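Local coordinates for fimbrin (Schizosaccharomyces pombe, PDB 1RT8), which binds actin filaments and cross-links them through two actin-binding regions built from four calponin-homology domains, serving cell polarity and cytokinesis, at residues W125-L133 / K249-N260; W293-I303 / I315-I323. All blocks are in the same frame, centred on the assembly; numbering follows the deposited sequence.

Interaction 1 (W125-L133 / K249-N260); sequences WQIIRRGLL and KLNLAFVAHLFN. With SO4 (sulfate ion), chain C.
Trp125 and Lys249 lie level on helix segments 125-131 and 249-260, which run roughly parallel at 25°, their axes 10.7 Å apart at closest approach; by Leu132 and Ala256 the CA atoms have closed to 5.9 Å. With CG anti to the backbone N (chi1 166°), the indole of Trp125 reaches toward 249-260, one face to Lys249 and the other to Arg129 CB. Lys249 lays its extended chain across the ring: its CB sits almost squarely over the six-membered ring, 3.6 Å from the centroid, in a CH-pi contact, while NZ reaches an off-centre cation-pi position over the five-membered ring. Leu252 CD2 meets the indole edge, 4.0 Å from CZ2 of Trp125. Farther along, Leu132 CB packs 3.7 Å from Ala256 CB, and Leu133 CD1 touches Phe259 CD2 at 3.6 Å. Asn260 ND2 donates to Leu132 O over 2.7 Å, the oxygen lying in the amide plane. Arg129 forms a salt bridge with Glu163, and its NH1 and NH2 make weak hydrogen bonds to O1 of a sulfate, probably from the crystallisation liquor. In this apolar CH1-CH2 seam Glu13, salt-bridged to NZ, probably steadies the lysine over the indole, and the straight Asn260 bond (162°) satisfies Leu132 O.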
loop_
_atom_site.group_PDB
_atom_site.type_symbol
_atom_site.label_atom_id
_atom_site.label_comp_id
_atom_site.label_asym_id
_atom_site.label_seq_id
_atom_site.Cartn_x
_atom_site.Cartn_y
_atom_site.Cartn_z
ATOM N N TRP A 125 1.943 -10.186 -7.349
ATOM C CA TRP A 125 0.653 -9.699 -7.816
ATOM C C TRP A 125 0.206 -8.476 -7.014
ATOM O O TRP A 125 -0.267 -7.487 -7.595
ATOM C CB TRP A 125 -0.405 -10.813 -7.735
ATOM C CG TRP A 125 -1.808 -10.305 -7.873
ATOM C CD1 TRP A 125 -2.811 -10.426 -6.961
ATOM C CD2 TRP A 125 -2.342 -9.526 -8.957
ATOM N NE1 TRP A 125 -3.937 -9.768 -7.401
ATOM C CE2 TRP A 125 -3.675 -9.205 -8.623
ATOM C CE3 TRP A 125 -1.820 -9.065 -10.170
ATOM C CZ2 TRP A 125 -4.495 -8.442 -9.460
ATOM C CZ3 TRP A 125 -2.639 -8.304 -11.006
ATOM C CH2 TRP A 125 -3.960 -8.002 -10.642
ATOM N N GLN A 126 0.370 -8.515 -5.692
ATOM C CA GLN A 126 -0.044 -7.370 -4.888
ATOM C C GLN A 126 0.722 -6.121 -5.313
ATOM O O GLN A 126 0.140 -5.032 -5.416
ATOM C CB GLN A 126 0.173 -7.631 -3.392
ATOM C CG GLN A 126 -0.754 -8.691 -2.783
ATOM C CD GLN A 126 -2.236 -8.332 -2.904
ATOM O OE1 GLN A 126 -2.646 -7.203 -2.614
ATOM N NE2 GLN A 126 -3.046 -9.301 -3.326
ATOM N N ILE A 127 2.024 -6.275 -5.562
ATOM C CA ILE A 127 2.842 -5.138 -5.990
ATOM C C ILE A 127 2.384 -4.622 -7.363
ATOM O O ILE A 127 2.216 -3.412 -7.544
ATOM C CB ILE A 127 4.350 -5.503 -6.037
ATOM C CG1 ILE A 127 4.831 -5.868 -4.625
ATOM C CG2 ILE A 127 5.175 -4.321 -6.543
ATOM C CD1 ILE A 127 6.296 -6.271 -4.544
ATOM N N ILE A 128 2.167 -5.535 -8.311
ATOM C CA ILE A 128 1.720 -5.171 -9.659
ATOM C C ILE A 128 0.360 -4.492 -9.617
ATOM O O ILE A 128 0.130 -3.494 -10.307
ATOM C CB ILE A 128 1.604 -6.402 -10.583
ATOM C CG1 ILE A 128 2.995 -6.936 -10.937
ATOM C CG2 ILE A 128 0.850 -6.026 -11.866
ATOM C CD1 ILE A 128 2.959 -8.170 -11.811
ATOM N N ARG A 129 -0.544 -5.048 -8.813
ATOM C CA ARG A 129 -1.888 -4.501 -8.665
ATOM C C ARG A 129 -1.855 -3.093 -8.094
ATOM O O ARG A 129 -2.580 -2.221 -8.558
ATOM C CB ARG A 129 -2.728 -5.414 -7.767
ATOM C CG ARG A 129 -4.074 -4.838 -7.335
ATOM C CD ARG A 129 -4.908 -5.900 -6.621
ATOM N NE ARG A 129 -6.180 -5.387 -6.124
ATOM C CZ ARG A 129 -6.299 -4.546 -5.102
ATOM N NH1 ARG A 129 -5.217 -4.118 -4.462
ATOM N NH2 ARG A 129 -7.500 -4.139 -4.712
ATOM N N ARG A 130 -1.010 -2.870 -7.090
ATOM C CA ARG A 130 -0.898 -1.558 -6.475
ATOM C C ARG A 130 -0.432 -0.493 -7.471
ATOM O O ARG A 130 -0.784 0.677 -7.341
ATOM C CB ARG A 130 0.069 -1.614 -5.283
ATOM C CG ARG A 130 0.419 -0.245 -4.668
ATOM C CD ARG A 130 -0.816 0.475 -4.144
ATOM N NE ARG A 130 -0.506 1.812 -3.631
ATOM C CZ ARG A 130 -0.144 2.848 -4.389
ATOM N NH1 ARG A 130 -0.043 2.722 -5.708
ATOM N NH2 ARG A 130 0.132 4.016 -3.821
ATOM N N GLY A 131 0.340 -0.899 -8.472
ATOM C CA GLY A 131 0.840 0.057 -9.447
ATOM C C GLY A 131 -0.021 0.308 -10.676
ATOM O O GLY A 131 0.165 1.309 -11.367
ATOM N N LEU A 132 -0.971 -0.585 -10.938
ATOM C CA LEU A 132 -1.845 -0.482 -12.105
ATOM C C LEU A 132 -2.359 0.901 -12.503
ATOM O O LEU A 132 -2.216 1.288 -13.655
ATOM C CB LEU A 132 -3.028 -1.435 -11.953
ATOM C CG LEU A 132 -2.656 -2.917 -11.895
ATOM C CD1 LEU A 132 -3.919 -3.735 -11.707
ATOM C CD2 LEU A 132 -1.933 -3.328 -13.172
ATOM N N LEU A 133 -2.960 1.646 -11.584
ATOM C CA LEU A 133 -3.468 2.971 -11.944
ATOM C C LEU A 133 -2.461 4.123 -11.809
ATOM O O LEU A 133 -2.532 5.095 -12.555
ATOM C CB LEU A 133 -4.739 3.297 -11.147
ATOM C CG LEU A 133 -6.000 2.479 -11.471
ATOM C CD1 LEU A 133 -6.215 2.438 -12.978
ATOM C CD2 LEU A 133 -5.860 1.067 -10.935
ATOM N N LYS A 249 -7.200 -11.535 -11.968
ATOM C CA LYS A 249 -5.983 -10.739 -12.015
ATOM C C LYS A 249 -5.596 -10.274 -13.415
ATOM O O LYS A 249 -5.436 -9.073 -13.657
ATOM C CB LYS A 249 -4.826 -11.532 -11.406
ATOM C CG LYS A 249 -5.138 -12.136 -10.037
ATOM C CD LYS A 249 -3.955 -12.934 -9.519
ATOM C CE LYS A 249 -4.259 -13.562 -8.181
ATOM N NZ LYS A 249 -3.132 -14.430 -7.763
ATOM N N LEU A 250 -5.431 -11.216 -14.334
ATOM C CA LEU A 250 -5.040 -10.858 -15.689
ATOM C C LEU A 250 -6.078 -9.964 -16.356
ATOM O O LEU A 250 -5.720 -9.062 -17.105
ATOM C CB LEU A 250 -4.796 -12.119 -16.522
ATOM C CG LEU A 250 -3.708 -13.030 -15.941
ATOM C CD1 LEU A 250 -3.594 -14.309 -16.766
ATOM C CD2 LEU A 250 -2.386 -12.286 -15.910
ATOM N N ASN A 251 -7.359 -10.201 -16.083
ATOM C CA ASN A 251 -8.399 -9.372 -16.687
ATOM C C ASN A 251 -8.410 -7.981 -16.058
ATOM O O ASN A 251 -8.636 -6.988 -16.743
ATOM C CB ASN A 251 -9.777 -10.041 -16.556
ATOM C CG ASN A 251 -10.070 -11.009 -17.697
ATOM O OD1 ASN A 251 -10.346 -10.589 -18.826
ATOM N ND2 ASN A 251 -10.007 -12.304 -17.411
ATOM N N LEU A 252 -8.149 -7.899 -14.759
ATOM C CA LEU A 252 -8.113 -6.606 -14.092
ATOM C C LEU A 252 -6.950 -5.784 -14.656
ATOM O O LEU A 252 -7.103 -4.608 -14.978
ATOM C CB LEU A 252 -7.918 -6.783 -12.585
ATOM C CG LEU A 252 -7.775 -5.486 -11.786
ATOM C CD1 LEU A 252 -9.118 -4.766 -11.744
ATOM C CD2 LEU A 252 -7.301 -5.794 -10.371
ATOM N N ALA A 253 -5.787 -6.412 -14.780
ATOM C CA ALA A 253 -4.607 -5.722 -15.288
ATOM C C ALA A 253 -4.865 -5.210 -16.705
ATOM O O ALA A 253 -4.532 -4.067 -17.036
ATOM C CB ALA A 253 -3.401 -6.660 -15.260
ATOM N N PHE A 254 -5.461 -6.063 -17.531
ATOM C CA PHE A 254 -5.808 -5.716 -18.904
ATOM C C PHE A 254 -6.652 -4.440 -18.890
ATOM O O PHE A 254 -6.307 -3.453 -19.539
ATOM C CB PHE A 254 -6.607 -6.862 -19.531
ATOM C CG PHE A 254 -7.181 -6.549 -20.886
ATOM C CD1 PHE A 254 -6.368 -6.522 -22.015
ATOM C CD2 PHE A 254 -8.543 -6.306 -21.034
ATOM C CE1 PHE A 254 -6.909 -6.263 -23.282
ATOM C CE2 PHE A 254 -9.095 -6.046 -22.290
ATOM C CZ PHE A 254 -8.273 -6.026 -23.419
ATOM N N VAL A 255 -7.755 -4.460 -18.140
ATOM C CA VAL A 255 -8.641 -3.302 -18.049
ATOM C C VAL A 255 -7.933 -2.056 -17.509
ATOM O O VAL A 255 -8.209 -0.938 -17.940
ATOM C CB VAL A 255 -9.864 -3.592 -17.141
ATOM C CG1 VAL A 255 -10.705 -2.328 -16.978
ATOM C CG2 VAL A 255 -10.701 -4.712 -17.741
ATOM N N ALA A 256 -7.030 -2.249 -16.557
ATOM C CA ALA A 256 -6.310 -1.125 -15.973
ATOM C C ALA A 256 -5.485 -0.392 -17.027
ATOM O O ALA A 256 -5.551 0.833 -17.142
ATOM C CB ALA A 256 -5.406 -1.612 -14.839
ATOM N N HIS A 257 -4.714 -1.147 -17.798
ATOM C CA HIS A 257 -3.874 -0.553 -18.829
ATOM C C HIS A 257 -4.699 0.162 -19.904
ATOM O O HIS A 257 -4.320 1.233 -20.392
ATOM C CB HIS A 257 -2.996 -1.632 -19.466
ATOM C CG HIS A 257 -2.072 -1.108 -20.518
ATOM N ND1 HIS A 257 -2.422 -1.035 -21.850
ATOM C CD2 HIS A 257 -0.825 -0.589 -20.430
ATOM C CE1 HIS A 257 -1.431 -0.494 -22.535
ATOM N NE2 HIS A 257 -0.450 -0.213 -21.697
ATOM N N LEU A 258 -5.827 -0.440 -20.267
ATOM C CA LEU A 258 -6.708 0.130 -21.274
ATOM C C LEU A 258 -7.218 1.470 -20.769
ATOM O O LEU A 258 -7.391 2.417 -21.538
ATOM C CB LEU A 258 -7.884 -0.814 -21.530
ATOM C CG LEU A 258 -8.878 -0.414 -22.616
ATOM C CD1 LEU A 258 -8.156 -0.300 -23.960
ATOM C CD2 LEU A 258 -9.987 -1.455 -22.684
ATOM N N PHE A 259 -7.446 1.540 -19.461
ATOM C CA PHE A 259 -7.934 2.755 -18.830
ATOM C C PHE A 259 -6.857 3.833 -18.788
ATOM O O PHE A 259 -7.159 5.015 -18.933
ATOM C CB PHE A 259 -8.390 2.455 -17.406
ATOM C CG PHE A 259 -8.690 3.681 -16.595
ATOM C CD1 PHE A 259 -9.909 4.336 -16.720
ATOM C CD2 PHE A 259 -7.752 4.180 -15.701
ATOM C CE1 PHE A 259 -10.193 5.470 -15.961
ATOM C CE2 PHE A 259 -8.028 5.314 -14.937
ATOM C CZ PHE A 259 -9.250 5.958 -15.066
ATOM N N ASN A 260 -5.606 3.429 -18.589
ATOM C CA ASN A 260 -4.516 4.399 -18.511
ATOM C C ASN A 260 -4.188 5.038 -19.850
ATOM O O ASN A 260 -3.780 6.198 -19.904
ATOM C CB ASN A 260 -3.237 3.760 -17.956
ATOM C CG ASN A 260 -3.389 3.309 -16.524
ATOM O OD1 ASN A 260 -4.198 3.857 -15.777
ATOM N ND2 ASN A 260 -2.598 2.316 -16.124
HETATM S S SO4 C . -7.607 -2.715 -1.078
HETATM O O1 SO4 C . -6.686 -3.806 -1.845
HETATM O O2 SO4 C . -7.424 -1.490 -1.832
HETATM O O3 SO4 C . -8.848 -3.119 -1.042
HETATM O O4 SO4 C . -6.955 -2.589 0.200
#

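Interaction 2 (W293-I303 / I315-I323); sequences WLNSLDVTPSI and ILLQAYDKI
Gln318 OE1 takes two hydrogen bonds from Thr300. Thr300 N lies in the carbonyl plane on a lone pair, 2.8 Å from OE1 of Gln318 with an N-H...O angle of 164°; Thr300 OG1 donates from above that plane at 3.1 Å. The glutamine chain, extended beyond CG, carries the amide to the loop, and an alanine here would probably leave the Thr300 N-H and hydroxyl without this shared acceptor, freeing the turn to shift. Beside it, Ile315 CD1 lies 3.9 Å from Val299 CG2 and also touches Pro301 CD, while its CG2 branch meets Ile303 CD1. In the middle of helix 315-323, Ala319 CB packs 3.7 Å from Leu294 CD2; at its end Ile323 CD1 reaches Trp293 CH2. Lys322, bent at chi2 (-74°), passes its methylenes over Leu297 O, its CD coming to 3.2 Å. Behind this shell, Asn295 holds the returning loop: Ile303 N donates to its OD1 at 2.8 Å, and its ND2 donates to Ile303 O. Asp298, with positive phi, turns the chain out of helix 282-296. Met389 of helix 379-397 touches both Trp293 and Ala319, so the contact faces the helical interior of CH3, a domain of the all-helical calponin-homology fold.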
loop_
_atom_site.group_PDB
_atom_site.type_symbol
_atom_site.label_atom_id
_atom_site.label_comp_id
_atom_site.label_asym_id
_atom_site.label_seq_id
_atom_site.Cartn_x
_atom_site.Cartn_y
_atom_site.Cartn_z
ATOM N N TRP A 293 -2.076 2.288 9.096
ATOM C CA TRP A 293 -1.892 1.574 10.354
ATOM C C TRP A 293 -3.095 0.693 10.708
ATOM O O TRP A 293 -2.957 -0.518 10.893
ATOM C CB TRP A 293 -1.618 2.559 11.493
ATOM C CG TRP A 293 -1.477 1.872 12.816
ATOM C CD1 TRP A 293 -0.511 0.980 13.172
ATOM C CD2 TRP A 293 -2.356 1.986 13.942
ATOM N NE1 TRP A 293 -0.734 0.524 14.452
ATOM C CE2 TRP A 293 -1.860 1.126 14.948
ATOM C CE3 TRP A 293 -3.515 2.728 14.197
ATOM C CZ2 TRP A 293 -2.481 0.986 16.191
ATOM C CZ3 TRP A 293 -4.138 2.590 15.438
ATOM C CH2 TRP A 293 -3.618 1.723 16.419
ATOM N N LEU A 294 -4.275 1.293 10.810
ATOM C CA LEU A 294 -5.466 0.514 11.137
ATOM C C LEU A 294 -5.678 -0.633 10.141
ATOM O O LEU A 294 -6.018 -1.741 10.545
ATOM C CB LEU A 294 -6.706 1.418 11.166
ATOM C CG LEU A 294 -6.820 2.338 12.386
ATOM C CD1 LEU A 294 -7.896 3.398 12.142
ATOM C CD2 LEU A 294 -7.147 1.513 13.623
ATOM N N ASN A 295 -5.473 -0.376 8.848
ATOM C CA ASN A 295 -5.666 -1.429 7.853
ATOM C C ASN A 295 -4.654 -2.539 8.069
ATOM O O ASN A 295 -4.926 -3.695 7.750
ATOM C CB ASN A 295 -5.533 -0.897 6.414
ATOM C CG ASN A 295 -6.797 -0.197 5.919
ATOM O OD1 ASN A 295 -7.877 -0.372 6.478
ATOM N ND2 ASN A 295 -6.663 0.586 4.854
ATOM N N SER A 296 -3.497 -2.188 8.627
ATOM C CA SER A 296 -2.450 -3.170 8.888
ATOM C C SER A 296 -2.901 -4.143 9.969
ATOM O O SER A 296 -2.351 -5.238 10.100
ATOM C CB SER A 296 -1.139 -2.480 9.314
ATOM O OG SER A 296 -1.115 -2.202 10.706
ATOM N N LEU A 297 -3.899 -3.742 10.747
ATOM C CA LEU A 297 -4.425 -4.578 11.820
ATOM C C LEU A 297 -5.498 -5.496 11.251
ATOM O O LEU A 297 -6.137 -6.265 11.985
ATOM C CB LEU A 297 -5.043 -3.704 12.898
ATOM C CG LEU A 297 -4.118 -2.700 13.567
ATOM C CD1 LEU A 297 -4.903 -1.900 14.599
ATOM C CD2 LEU A 297 -2.969 -3.445 14.223
ATOM N N ASP A 298 -5.713 -5.376 9.944
ATOM C CA ASP A 298 -6.686 -6.170 9.202
ATOM C C ASP A 298 -8.174 -5.954 9.527
ATOM O O ASP A 298 -8.918 -6.925 9.578
ATOM C CB ASP A 298 -6.366 -7.666 9.321
ATOM C CG ASP A 298 -6.819 -8.464 8.092
ATOM O OD1 ASP A 298 -7.750 -8.024 7.399
ATOM O OD2 ASP A 298 -6.230 -9.534 7.820
ATOM N N VAL A 299 -8.614 -4.706 9.732
ATOM C CA VAL A 299 -10.032 -4.434 10.019
ATOM C C VAL A 299 -10.802 -4.773 8.756
ATOM O O VAL A 299 -10.339 -4.448 7.677
ATOM C CB VAL A 299 -10.261 -2.976 10.441
ATOM C CG1 VAL A 299 -9.537 -2.723 11.722
ATOM C CG2 VAL A 299 -9.774 -2.001 9.365
ATOM N N THR A 300 -11.955 -5.440 8.886
ATOM C CA THR A 300 -12.745 -5.893 7.721
ATOM C C THR A 300 -12.855 -4.974 6.508
ATOM O O THR A 300 -12.011 -5.063 5.611
ATOM C CB THR A 300 -14.145 -6.327 8.101
ATOM O OG1 THR A 300 -14.076 -7.206 9.223
ATOM C CG2 THR A 300 -14.782 -7.072 6.944
ATOM N N PRO A 301 -13.878 -4.092 6.432
ATOM C CA PRO A 301 -13.861 -3.276 5.212
ATOM C C PRO A 301 -12.645 -2.399 5.299
ATOM O O PRO A 301 -12.644 -1.459 6.091
ATOM C CB PRO A 301 -15.143 -2.429 5.297
ATOM C CG PRO A 301 -15.899 -2.990 6.484
ATOM C CD PRO A 301 -14.850 -3.568 7.398
ATOM N N SER A 302 -11.611 -2.705 4.523
ATOM C CA SER A 302 -10.406 -1.883 4.552
ATOM C C SER A 302 -10.870 -0.450 4.436
ATOM O O SER A 302 -11.874 -0.181 3.779
ATOM C CB SER A 302 -9.513 -2.187 3.362
ATOM O OG SER A 302 -9.218 -3.572 3.325
ATOM N N ILE A 303 -10.134 0.462 5.054
ATOM C CA ILE A 303 -10.485 1.874 5.019
ATOM C C ILE A 303 -10.016 2.581 3.750
ATOM O O ILE A 303 -8.873 2.397 3.315
ATOM C CB ILE A 303 -9.860 2.616 6.223
ATOM C CG1 ILE A 303 -10.361 2.016 7.532
ATOM C CG2 ILE A 303 -10.146 4.114 6.125
ATOM C CD1 ILE A 303 -9.487 2.347 8.704
ATOM N N ILE A 315 -15.077 -0.227 12.906
ATOM C CA ILE A 315 -13.652 -0.290 12.609
ATOM C C ILE A 315 -12.839 -0.099 13.882
ATOM O O ILE A 315 -11.913 -0.859 14.151
ATOM C CB ILE A 315 -13.248 0.800 11.586
ATOM C CG1 ILE A 315 -13.907 0.509 10.235
ATOM C CG2 ILE A 315 -11.722 0.884 11.467
ATOM C CD1 ILE A 315 -13.523 -0.804 9.612
ATOM N N LEU A 316 -13.189 0.916 14.669
ATOM C CA LEU A 316 -12.481 1.185 15.916
ATOM C C LEU A 316 -12.582 0.004 16.887
ATOM O O LEU A 316 -11.589 -0.393 17.509
ATOM C CB LEU A 316 -13.034 2.459 16.574
ATOM C CG LEU A 316 -12.653 3.775 15.864
ATOM C CD1 LEU A 316 -13.445 4.942 16.423
ATOM C CD2 LEU A 316 -11.169 4.024 16.042
ATOM N N LEU A 317 -13.781 -0.557 17.011
ATOM C CA LEU A 317 -13.992 -1.679 17.906
ATOM C C LEU A 317 -13.156 -2.881 17.476
ATOM O O LEU A 317 -12.606 -3.588 18.319
ATOM C CB LEU A 317 -15.481 -2.024 17.973
ATOM C CG LEU A 317 -16.297 -0.937 18.689
ATOM C CD1 LEU A 317 -17.786 -1.242 18.618
ATOM C CD2 LEU A 317 -15.841 -0.826 20.134
ATOM N N GLN A 318 -13.042 -3.109 16.174
ATOM C CA GLN A 318 -12.231 -4.222 15.690
ATOM C C GLN A 318 -10.769 -4.004 16.068
ATOM O O GLN A 318 -10.093 -4.934 16.500
ATOM C CB GLN A 318 -12.335 -4.363 14.177
ATOM C CG GLN A 318 -13.663 -4.908 13.688
ATOM C CD GLN A 318 -13.746 -4.889 12.176
ATOM O OE1 GLN A 318 -12.924 -5.495 11.487
ATOM N NE2 GLN A 318 -14.737 -4.182 11.651
ATOM N N ALA A 319 -10.296 -2.768 15.905
ATOM C CA ALA A 319 -8.919 -2.411 16.224
ATOM C C ALA A 319 -8.604 -2.757 17.675
ATOM O O ALA A 319 -7.573 -3.381 17.951
ATOM C CB ALA A 319 -8.683 -0.912 15.974
ATOM N N TYR A 320 -9.488 -2.360 18.595
ATOM C CA TYR A 320 -9.291 -2.655 20.017
ATOM C C TYR A 320 -9.065 -4.142 20.240
ATOM O O TYR A 320 -8.200 -4.525 21.012
ATOM C CB TYR A 320 -10.500 -2.242 20.865
ATOM C CG TYR A 320 -10.548 -0.782 21.254
ATOM C CD1 TYR A 320 -11.503 0.072 20.694
ATOM C CD2 TYR A 320 -9.630 -0.243 22.167
ATOM C CE1 TYR A 320 -11.545 1.424 21.027
ATOM C CE2 TYR A 320 -9.668 1.123 22.505
ATOM C CZ TYR A 320 -10.631 1.941 21.925
ATOM O OH TYR A 320 -10.692 3.275 22.223
ATOM N N ASP A 321 -9.866 -4.966 19.569
ATOM C CA ASP A 321 -9.782 -6.420 19.696
ATOM C C ASP A 321 -8.525 -6.996 19.058
ATOM O O ASP A 321 -7.967 -7.978 19.558
ATOM C CB ASP A 321 -11.017 -7.068 19.075
ATOM C CG ASP A 321 -11.863 -7.807 20.093
ATOM O OD1 ASP A 321 -11.796 -7.465 21.292
ATOM O OD2 ASP A 321 -12.610 -8.721 19.691
ATOM N N LYS A 322 -8.081 -6.388 17.958
ATOM C CA LYS A 322 -6.878 -6.845 17.262
ATOM C C LYS A 322 -5.651 -6.559 18.112
ATOM O O LYS A 322 -4.686 -7.319 18.103
ATOM C CB LYS A 322 -6.728 -6.130 15.920
ATOM C CG LYS A 322 -7.846 -6.405 14.929
ATOM C CD LYS A 322 -7.753 -7.801 14.339
ATOM C CE LYS A 322 -8.778 -7.976 13.227
ATOM N NZ LYS A 322 -8.699 -9.321 12.591
ATOM N N ILE A 323 -5.701 -5.453 18.844
ATOM C CA ILE A 323 -4.604 -5.036 19.706
ATOM C C ILE A 323 -4.651 -5.770 21.047
ATOM O O ILE A 323 -3.613 -6.084 21.627
ATOM C CB ILE A 323 -4.661 -3.506 19.961
ATOM C CG1 ILE A 323 -4.475 -2.755 18.640
ATOM C CG2 ILE A 323 -3.587 -3.093 20.952
ATOM C CD1 ILE A 323 -4.664 -1.265 18.754
#

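From the N terminus, the chain runs through most of CH1 before reaching segment 125-133, then traverses 115 residues, most of CH2 included, before segment 249-260 closes interaction 1. That long loop ties the last helix of CH1, 117-131, to helix 248-261 of CH2. Helix 282-296 is the next helix after an unmodelled stretch, and interaction 2 opens on it, closing after only 11 intervening residues on helix 314-323. The two contacts therefore follow in series, neither nested nor crossed. Interaction 1 joins two domains of the first actin-binding region; interaction 2 is internal to CH3, in the second. Their centres are 26 Å apart, and their nearest atoms, about 8 Å apart, do not touch.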